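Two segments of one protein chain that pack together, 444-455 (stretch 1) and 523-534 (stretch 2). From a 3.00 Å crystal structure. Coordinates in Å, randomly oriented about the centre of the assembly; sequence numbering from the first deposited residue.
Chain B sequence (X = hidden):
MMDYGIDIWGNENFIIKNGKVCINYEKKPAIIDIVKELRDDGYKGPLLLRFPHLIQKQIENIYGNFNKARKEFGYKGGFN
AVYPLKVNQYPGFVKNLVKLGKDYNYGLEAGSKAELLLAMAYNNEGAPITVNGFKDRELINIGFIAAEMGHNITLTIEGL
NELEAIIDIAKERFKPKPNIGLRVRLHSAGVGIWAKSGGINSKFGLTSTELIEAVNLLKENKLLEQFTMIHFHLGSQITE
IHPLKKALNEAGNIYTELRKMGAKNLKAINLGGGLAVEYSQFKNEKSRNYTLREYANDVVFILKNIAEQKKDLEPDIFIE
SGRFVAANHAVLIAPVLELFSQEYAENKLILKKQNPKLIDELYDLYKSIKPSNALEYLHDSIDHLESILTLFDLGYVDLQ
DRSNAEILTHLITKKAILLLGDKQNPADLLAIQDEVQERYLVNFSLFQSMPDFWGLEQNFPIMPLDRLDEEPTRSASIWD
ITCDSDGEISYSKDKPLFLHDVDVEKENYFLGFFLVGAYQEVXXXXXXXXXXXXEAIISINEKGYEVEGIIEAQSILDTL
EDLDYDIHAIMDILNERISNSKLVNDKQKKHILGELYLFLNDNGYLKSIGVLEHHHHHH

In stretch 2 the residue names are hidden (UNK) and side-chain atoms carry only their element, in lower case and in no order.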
ATOM      1  N   PHE B 444      10.564  -7.033 -11.404  1.00 61.93           N
ATOM      2  CA  PHE B 444       9.340  -7.174 -10.635  1.00 62.83           C
ATOM      3  C   PHE B 444       9.057  -5.836  -9.990  1.00 67.36           C
ATOM      4  O   PHE B 444       9.790  -4.874 -10.209  1.00 64.99           O
ATOM      5  CB  PHE B 444       9.475  -8.252  -9.560  1.00 53.13           C
ATOM      6  CG  PHE B 444      10.201  -7.794  -8.342  1.00 66.75           C
ATOM      7  CD1 PHE B 444      11.519  -7.353  -8.430  1.00 78.08           C
ATOM      8  CD2 PHE B 444       9.568  -7.785  -7.104  1.00 69.50           C
ATOM      9  CE1 PHE B 444      12.204  -6.901  -7.299  1.00 77.45           C
ATOM     10  CE2 PHE B 444      10.239  -7.337  -5.963  1.00 74.95           C
ATOM     11  CZ  PHE B 444      11.564  -6.894  -6.062  1.00 78.89           C
ATOM     12  N   SER B 445       8.000  -5.771  -9.192  1.00 74.44           N
ATOM     13  CA  SER B 445       7.642  -4.524  -8.535  1.00 78.24           C
ATOM     14  C   SER B 445       7.607  -4.710  -7.013  1.00 86.18           C
ATOM     15  O   SER B 445       6.923  -5.608  -6.506  1.00 88.34           O
ATOM     16  CB  SER B 445       6.278  -4.045  -9.061  1.00 76.54           C
ATOM     17  OG  SER B 445       5.952  -2.742  -8.594  1.00 64.67           O
ATOM     18  N   LEU B 446       8.359  -3.869  -6.296  1.00 92.12           N
ATOM     19  CA  LEU B 446       8.418  -3.911  -4.827  1.00 90.50           C
ATOM     20  C   LEU B 446       7.190  -3.243  -4.203  1.00 87.97           C
ATOM     21  O   LEU B 446       7.130  -3.040  -2.991  1.00 86.35           O
ATOM     22  CB  LEU B 446       9.689  -3.218  -4.310  1.00 88.85           C
ATOM     23  CG  LEU B 446      10.969  -4.065  -4.238  1.00 91.48           C
ATOM     24  CD1 LEU B 446      12.161  -3.186  -3.910  1.00 91.69           C
ATOM     25  CD2 LEU B 446      10.809  -5.147  -3.182  1.00 84.11           C
ATOM     26  N   PHE B 447       6.227  -2.889  -5.046  1.00 85.59           N
ATOM     27  CA  PHE B 447       4.993  -2.274  -4.595  1.00 82.53           C
ATOM     28  C   PHE B 447       3.851  -3.190  -4.965  1.00 84.10           C
ATOM     29  O   PHE B 447       2.807  -3.186  -4.325  1.00 88.37           O
ATOM     30  CB  PHE B 447       4.789  -0.913  -5.257  1.00 85.54           C
ATOM     31  CG  PHE B 447       5.662   0.167  -4.692  1.00 93.48           C
ATOM     32  CD1 PHE B 447       7.043   0.127  -4.870  1.00 94.25           C
ATOM     33  CD2 PHE B 447       5.111   1.206  -3.942  1.00 91.03           C
ATOM     34  CE1 PHE B 447       7.861   1.101  -4.309  1.00 93.62           C
ATOM     35  CE2 PHE B 447       5.921   2.185  -3.375  1.00 92.93           C
ATOM     36  CZ  PHE B 447       7.300   2.131  -3.557  1.00 94.03           C
ATOM     37  N   GLN B 448       4.057  -3.981  -6.009  1.00 87.88           N
ATOM     38  CA  GLN B 448       3.028  -4.895  -6.464  1.00 88.55           C
ATOM     39  C   GLN B 448       2.994  -6.190  -5.671  1.00 89.60           C
ATOM     40  O   GLN B 448       2.001  -6.482  -5.008  1.00 97.11           O
ATOM     41  CB  GLN B 448       3.205  -5.210  -7.951  1.00 86.25           C
ATOM     42  CG  GLN B 448       2.295  -6.329  -8.470  1.00 85.16           C
ATOM     43  CD  GLN B 448       0.805  -5.982  -8.431  1.00 81.84           C
ATOM     44  OE1 GLN B 448      -0.050  -6.873  -8.483  1.00 81.94           O
ATOM     45  NE2 GLN B 448       0.492  -4.695  -8.355  1.00 64.70           N
ATOM     46  N   SER B 449       4.070  -6.965  -5.727  1.00 82.56           N
ATOM     47  CA  SER B 449       4.097  -8.242  -5.025  1.00 84.24           C
ATOM     48  C   SER B 449       4.526  -8.166  -3.575  1.00 87.59           C
ATOM     49  O   SER B 449       4.290  -9.097  -2.813  1.00 82.69           O
ATOM     50  CB  SER B 449       5.014  -9.219  -5.748  1.00 85.49           C
ATOM     51  OG  SER B 449       4.640  -9.339  -7.102  1.00 99.02           O
HETATM   52  N   MSE B 450       5.158  -7.063  -3.193  1.00 95.20           N
HETATM   53  CA  MSE B 450       5.631  -6.913  -1.820  1.00102.45           C
HETATM   54  C   MSE B 450       5.345  -5.554  -1.208  1.00103.10           C
HETATM   55  O   MSE B 450       6.258  -4.768  -0.938  1.00106.31           O
HETATM   56  CB  MSE B 450       7.133  -7.200  -1.747  1.00111.73           C
HETATM   57  CG  MSE B 450       7.473  -8.674  -1.615  1.00118.93           C
HETATM   58 SE   MSE B 450       9.253  -9.118  -2.254  1.00138.69          SE
HETATM   59  CE  MSE B 450       8.824  -9.565  -4.074  1.00126.04           C
ATOM     60  N   PRO B 451       4.062  -5.261  -0.975  1.00101.39           N
ATOM     61  CA  PRO B 451       3.660  -3.982  -0.384  1.00 98.81           C
ATOM     62  C   PRO B 451       4.103  -3.850   1.081  1.00 93.68           C
ATOM     63  O   PRO B 451       4.558  -2.783   1.490  1.00 89.04           O
ATOM     64  CB  PRO B 451       2.141  -3.997  -0.552  1.00102.48           C
ATOM     65  CG  PRO B 451       1.811  -5.460  -0.447  1.00100.24           C
ATOM     66  CD  PRO B 451       2.888  -6.097  -1.288  1.00 99.68           C
ATOM     67  N   ASP B 452       3.978  -4.937   1.855  1.00 90.06           N
ATOM     68  CA  ASP B 452       4.365  -4.941   3.276  1.00 81.02           C
ATOM     69  C   ASP B 452       5.798  -4.482   3.466  1.00 76.83           C
ATOM     70  O   ASP B 452       6.210  -4.187   4.584  1.00 73.00           O
ATOM     71  CB  ASP B 452       4.203  -6.333   3.912  1.00 75.71           C
ATOM     72  CG  ASP B 452       2.906  -6.474   4.703  1.00 77.29           C
ATOM     73  OD1 ASP B 452       2.764  -7.452   5.487  1.00 70.29           O
ATOM     74  OD2 ASP B 452       2.028  -5.606   4.536  1.00 76.79           O
ATOM     75  N   PHE B 453       6.559  -4.433   2.379  1.00 75.15           N
ATOM     76  CA  PHE B 453       7.935  -3.990   2.472  1.00 81.13           C
ATOM     77  C   PHE B 453       7.949  -2.458   2.542  1.00 84.94           C
ATOM     78  O   PHE B 453       8.638  -1.874   3.378  1.00 83.28           O
ATOM     79  CB  PHE B 453       8.746  -4.482   1.269  1.00 79.93           C
ATOM     80  CG  PHE B 453      10.232  -4.374   1.464  1.00 97.56           C
ATOM     81  CD1 PHE B 453      10.898  -5.229   2.345  1.00105.14           C
ATOM     82  CD2 PHE B 453      10.965  -3.385   0.811  1.00103.08           C
ATOM     83  CE1 PHE B 453      12.279  -5.097   2.575  1.00109.71           C
ATOM     84  CE2 PHE B 453      12.343  -3.242   1.033  1.00105.39           C
ATOM     85  CZ  PHE B 453      12.999  -4.099   1.917  1.00108.95           C
ATOM     86  N   TRP B 454       7.165  -1.814   1.680  1.00 88.87           N
ATOM     87  CA  TRP B 454       7.079  -0.352   1.639  1.00 86.41           C
ATOM     88  C   TRP B 454       6.182   0.199   2.747  1.00 82.18           C
ATOM     89  O   TRP B 454       6.487   1.228   3.357  1.00 74.20           O
ATOM     90  CB  TRP B 454       6.524   0.098   0.287  1.00 91.73           C
ATOM     91  CG  TRP B 454       6.259   1.570   0.208  1.00 98.61           C
ATOM     92  CD1 TRP B 454       7.114   2.536  -0.242  1.00 96.05           C
ATOM     93  CD2 TRP B 454       5.056   2.251   0.606  1.00101.06           C
ATOM     94  NE1 TRP B 454       6.519   3.773  -0.154  1.00 97.13           N
ATOM     95  CE2 TRP B 454       5.257   3.627   0.365  1.00 97.73           C
ATOM     96  CE3 TRP B 454       3.826   1.831   1.146  1.00 98.43           C
ATOM     97  CZ2 TRP B 454       4.273   4.588   0.642  1.00 92.28           C
ATOM     98  CZ3 TRP B 454       2.847   2.789   1.420  1.00 83.86           C
ATOM     99  CH2 TRP B 454       3.082   4.150   1.167  1.00 82.66           C
ATOM    100  N   GLY B 455       5.067  -0.488   2.983  1.00 80.49           N
ATOM    101  CA  GLY B 455       4.124  -0.073   4.007  1.00 86.44           C
ATOM    102  C   GLY B 455       4.733  -0.100   5.398  1.00 92.48           C
ATOM    103  O   GLY B 455       4.719   0.915   6.103  1.00 95.33           O
ATOM    104  N   UNK B 523      -2.570  -6.506  -1.025  1.00 57.62           N
ATOM    105  CA  UNK B 523      -2.100  -5.146  -0.896  1.00 66.16           C
ATOM    106  C   UNK B 523      -1.231  -4.753  -2.082  1.00 71.58           C
ATOM    107  O   UNK B 523      -0.431  -3.827  -1.988  1.00 71.99           O
ATOM    108  c   UNK B 523      -1.212  -4.981   2.899  1.00 75.46           C
ATOM    109  c   UNK B 523      -1.334  -4.990   0.417  1.00 72.39           C
ATOM    110  c   UNK B 523      -2.165  -4.890   1.715  1.00 81.58           C
ATOM    111  c   UNK B 523      -3.256  -5.970   1.786  1.00 68.98           C
ATOM    112  N   UNK B 524      -1.403  -5.461  -3.198  1.00 78.90           N
ATOM    113  CA  UNK B 524      -0.644  -5.168  -4.402  1.00 75.47           C
ATOM    114  C   UNK B 524      -1.115  -3.859  -4.996  1.00 84.00           C
ATOM    115  O   UNK B 524      -1.988  -3.836  -5.874  1.00 82.83           O
ATOM    116  N   UNK B 525      -0.535  -2.769  -4.496  1.00 88.86           N
ATOM    117  CA  UNK B 525      -0.865  -1.417  -4.938  1.00 89.48           C
ATOM    118  C   UNK B 525      -0.905  -1.290  -6.457  1.00 89.32           C
ATOM    119  O   UNK B 525      -1.794  -0.624  -6.995  1.00 86.88           O
ATOM    120  c   UNK B 525       0.135  -0.406  -4.362  1.00 97.09           C
ATOM    121  c   UNK B 525       0.064  -0.208  -2.854  1.00104.95           C
ATOM    122  c   UNK B 525       2.162   1.872  -2.755  1.00119.68           C
ATOM    123 se   UNK B 525       1.866   0.050  -2.118  1.00120.83          SE
ATOM    124  N   UNK B 526       0.050  -1.921  -7.148  1.00 91.64           N
ATOM    125  CA  UNK B 526       0.082  -1.865  -8.619  1.00 92.62           C
ATOM    126  C   UNK B 526       0.530  -0.454  -9.043  1.00 91.10           C
ATOM    127  O   UNK B 526      -0.180   0.272  -9.770  1.00 79.10           O
ATOM    128  c   UNK B 526      -1.330  -2.210  -9.151  1.00 94.71           C
ATOM    129  c   UNK B 526      -3.980  -1.346  -9.894  1.00 74.15           C
ATOM    130  n   UNK B 526      -5.320  -1.840  -9.407  1.00 46.14           N
ATOM    131  c   UNK B 526      -1.638  -1.958 -10.639  1.00 87.96           C
ATOM    132  c   UNK B 526      -3.141  -2.214 -10.869  1.00 76.18           C
ATOM    133  N   UNK B 527       1.728  -0.097  -8.568  1.00 85.00           N
ATOM    134  CA  UNK B 527       2.353   1.200  -8.812  1.00 82.66           C
ATOM    135  C   UNK B 527       2.257   1.719 -10.261  1.00 89.18           C
ATOM    136  O   UNK B 527       1.181   2.149 -10.696  1.00 97.63           O
ATOM    137  c   UNK B 527       4.262   2.436  -7.724  1.00 79.46           C
ATOM    138  n   UNK B 527       3.521   3.116  -6.782  1.00 86.96           N
ATOM    139  c   UNK B 527       3.804   1.157  -8.342  1.00 73.31           C
ATOM    140  c   UNK B 527       4.166   4.215  -6.427  1.00 88.49           C
ATOM    141  n   UNK B 527       5.298   4.268  -7.104  1.00 92.47           N
ATOM    142  c   UNK B 527       5.384   3.165  -7.920  1.00 90.53           C
ATOM    143  N   UNK B 528       3.353   1.691 -11.015  1.00 83.30           N
ATOM    144  CA  UNK B 528       3.317   2.181 -12.397  1.00 77.82           C
ATOM    145  C   UNK B 528       2.562   1.238 -13.326  1.00 79.66           C
ATOM    146  O   UNK B 528       3.071   0.851 -14.377  1.00 83.30           O
ATOM    147  c   UNK B 528       5.477   3.512 -12.213  1.00 90.34           C
ATOM    148  c   UNK B 528       4.740   2.393 -12.932  1.00 85.31           C
ATOM    149  n   UNK B 528       4.782   4.186 -11.304  1.00 96.40           N
ATOM    150  o   UNK B 528       6.655   3.769 -12.475  1.00 86.11           O
ATOM    151  N   UNK B 529       1.342   0.880 -12.934  1.00 77.43           N
ATOM    152  CA  UNK B 529       0.474  -0.020 -13.702  1.00 66.48           C
ATOM    153  C   UNK B 529       1.023  -1.429 -13.873  1.00 63.57           C
ATOM    154  O   UNK B 529       0.495  -2.197 -14.676  1.00 68.06           O
ATOM    155  c   UNK B 529      -2.170   1.198 -14.481  1.00 47.32           C
ATOM    156  c   UNK B 529       0.142   0.576 -15.082  1.00 51.47           C
ATOM    157  c   UNK B 529      -1.096   2.304 -16.454  1.00 43.83           C
ATOM    158  c   UNK B 529      -0.868   1.726 -15.064  1.00 52.69           C
ATOM    159  N   UNK B 530       2.076  -1.779 -13.133  1.00 59.86           N
ATOM    160  CA  UNK B 530       2.628  -3.131 -13.240  1.00 65.24           C
ATOM    161  C   UNK B 530       1.615  -4.068 -12.596  1.00 67.96           C
ATOM    162  O   UNK B 530       1.549  -4.170 -11.372  1.00 73.81           O
ATOM    163  c   UNK B 530       7.153  -1.170 -14.592  1.00 61.73           C
ATOM    164  c   UNK B 530       6.752  -2.430 -15.014  1.00 62.79           C
ATOM    165  c   UNK B 530       6.541  -0.586 -13.485  1.00 61.55           C
ATOM    166  c   UNK B 530       5.525  -1.271 -12.804  1.00 63.88           C
ATOM    167  c   UNK B 530       3.987  -3.246 -12.521  1.00 64.48           C
ATOM    168  c   UNK B 530       5.113  -2.531 -13.220  1.00 60.36           C
ATOM    169  c   UNK B 530       5.735  -3.105 -14.325  1.00 62.38           C
ATOM    170  N   UNK B 531       0.815  -4.741 -13.420  1.00 68.33           N
ATOM    171  CA  UNK B 531      -0.211  -5.643 -12.895  1.00 66.35           C
ATOM    172  C   UNK B 531       0.342  -6.914 -12.276  1.00 57.82           C
ATOM    173  O   UNK B 531       1.516  -7.247 -12.444  1.00 50.24           O
ATOM    174  o   UNK B 531      -0.585  -6.883 -14.964  1.00 78.60           O
ATOM    175  c   UNK B 531      -1.229  -6.053 -13.983  1.00 77.49           C
ATOM    176  c   UNK B 531      -1.824  -4.812 -14.651  1.00 75.67           C
ATOM    177  N   UNK B 532      -0.525  -7.616 -11.553  1.00 53.86           N
ATOM    178  CA  UNK B 532      -0.152  -8.855 -10.882  1.00 54.58           C
ATOM    179  C   UNK B 532       0.638  -9.718 -11.874  1.00 48.37           C
ATOM    180  O   UNK B 532       0.252  -9.862 -13.033  1.00 53.92           O
ATOM    181  c   UNK B 532      -0.288 -12.699  -8.957  1.00 68.56           C
ATOM    182  n   UNK B 532      -0.221 -11.712  -9.834  1.00 68.42           N
ATOM    183  c   UNK B 532      -1.809 -11.212  -8.418  1.00 68.24           C
ATOM    184  n   UNK B 532      -1.245 -12.421  -8.089  1.00 70.14           N
ATOM    185  c   UNK B 532      -1.425  -9.561 -10.387  1.00 58.68           C
ATOM    186  c   UNK B 532      -1.172 -10.761  -9.527  1.00 67.04           C
ATOM    187  N   UNK B 533       1.778 -10.266 -11.436  1.00 39.35           N
ATOM    188  CA  UNK B 533       2.593 -11.099 -12.316  1.00 38.59           C
ATOM    189  C   UNK B 533       1.924 -12.430 -12.613  1.00 34.10           C
ATOM    190  O   UNK B 533       0.945 -12.789 -11.971  1.00 29.44           O
ATOM    191  c   UNK B 533       3.900 -11.251 -11.532  1.00 40.26           C
ATOM    192  c   UNK B 533       3.457 -11.179 -10.118  1.00 29.43           C
ATOM    193  c   UNK B 533       2.440 -10.069 -10.136  1.00 34.90           C
ATOM    194  N   UNK B 534       2.436 -13.153 -13.600  1.00 37.68           N
ATOM    195  CA  UNK B 534       1.849 -14.439 -13.925  1.00 37.07           C
ATOM    196  C   UNK B 534       1.989 -15.363 -12.721  1.00 38.78           C
ATOM    197  O   UNK B 534       3.037 -15.401 -12.083  1.00 36.41           O
ATOM    198  c   UNK B 534       2.547 -15.082 -15.121  1.00 36.30           C
ATOM    199  c   UNK B 534       2.041 -16.486 -15.330  1.00 29.73           C
ATOM    200  o   UNK B 534       2.300 -14.304 -16.294  1.00 39.42           O
TER

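Position 523 carries four side-chain carbons, forked at the second. Its CB lies 3.3 Å from Pro-451 CG, and one of the fork's tips is 3.7 Å from Asp-452 OD2. A fork at the second carbon, with no heteroatom, identifies Leu-523. Its backbone takes part as well, since Leu-523 O sits 3.0 Å from Pro-451 CB.

Position 524 has no side-chain atoms, so it is Gly-524. The absence matters sterically: an ideal CB would fall 2.8 Å from Gln-448 O, a clash. Without it, Gly-524 CA approaches Gln-448 O to 3.0 Å in a CA-H...O contact, with an angle of 122° at the hydrogen.

At 525 an unbranched chain runs through two carbons, a selenium and a terminal carbon, which defines selenomethionine, Met-525. Its CA-to-CB bond points sideways, but the end comes nearer: Met-525 CE is 3.2 Å from Phe-447 CD2, at the edge of that ring, and also lies over one face of the Trp-454 ring. Met-525 SE is 4.2 Å from Trp-454 CE3 and 4.3 Å from Pro-451 CB.

Position 526 shows four carbons in a row ending in nitrogen, hence Lys-526. Its CA-to-CB bond points away from stretch 1, although Lys-526 CB lies 3.2 Å from Gln-448 NE2.

Position 527 has one carbon followed by a five-membered ring of three carbons and two nitrogens, the pattern of His-527. The ring stacks face to face on Phe-447, with centroids 4.3 Å apart and planes at 22°.

At 528, two carbons, the second bearing one oxygen and one nitrogen, would fit only an amide of this length, Asn-528; it makes no contact. Position 529 repeats the four-carbon fork and is Leu-529, directed away from stretch 1.

Position 530 bears one carbon and a six-carbon ring, without a hydroxyl oxygen: Phe-530. Its CB is 4.2 Å from Ser-445 CB. At 531, one carbon carrying an oxygen and a carbon gives Thr-531, which points away.

Position 532 again has a carbon and a ring of three carbons and two nitrogens, so it is His-532. Its CB lies 3.6 Å from Gln-448 OE1, while His-532 ND1 donates to the backbone O of position 533 at 2.7 Å within its own stretch.

Three carbons closing a ring onto the backbone nitrogen make 533 a proline, Pro-533, whose CG is 3.7 Å from Ser-449 OG. Position 534, one carbon carrying an oxygen and a carbon, is Thr-534, out of reach.

The contact buries 667 Å², both sides summed, and depends mainly on packing. Across the stretches there is a single hydrogen bond, weak, from Met-525 N to Phe-447 O (3.4 Å, 123°). Gln-448 has the largest covered area, 125 Å², yet the 3.2 Å approach of Gln-448 NE2 to Phe-530 O has too poor an angle for a hydrogen bond. Shape therefore carries the join: Phe-447 meets His-527 with a face and Met-525 with an edge, while Gly-524 allows the backbones to close to 4.2 Å between Gln-448 CA and Gly-524 CA.

Stretch 2, residues 523-534: LGMKHNLFTHPT
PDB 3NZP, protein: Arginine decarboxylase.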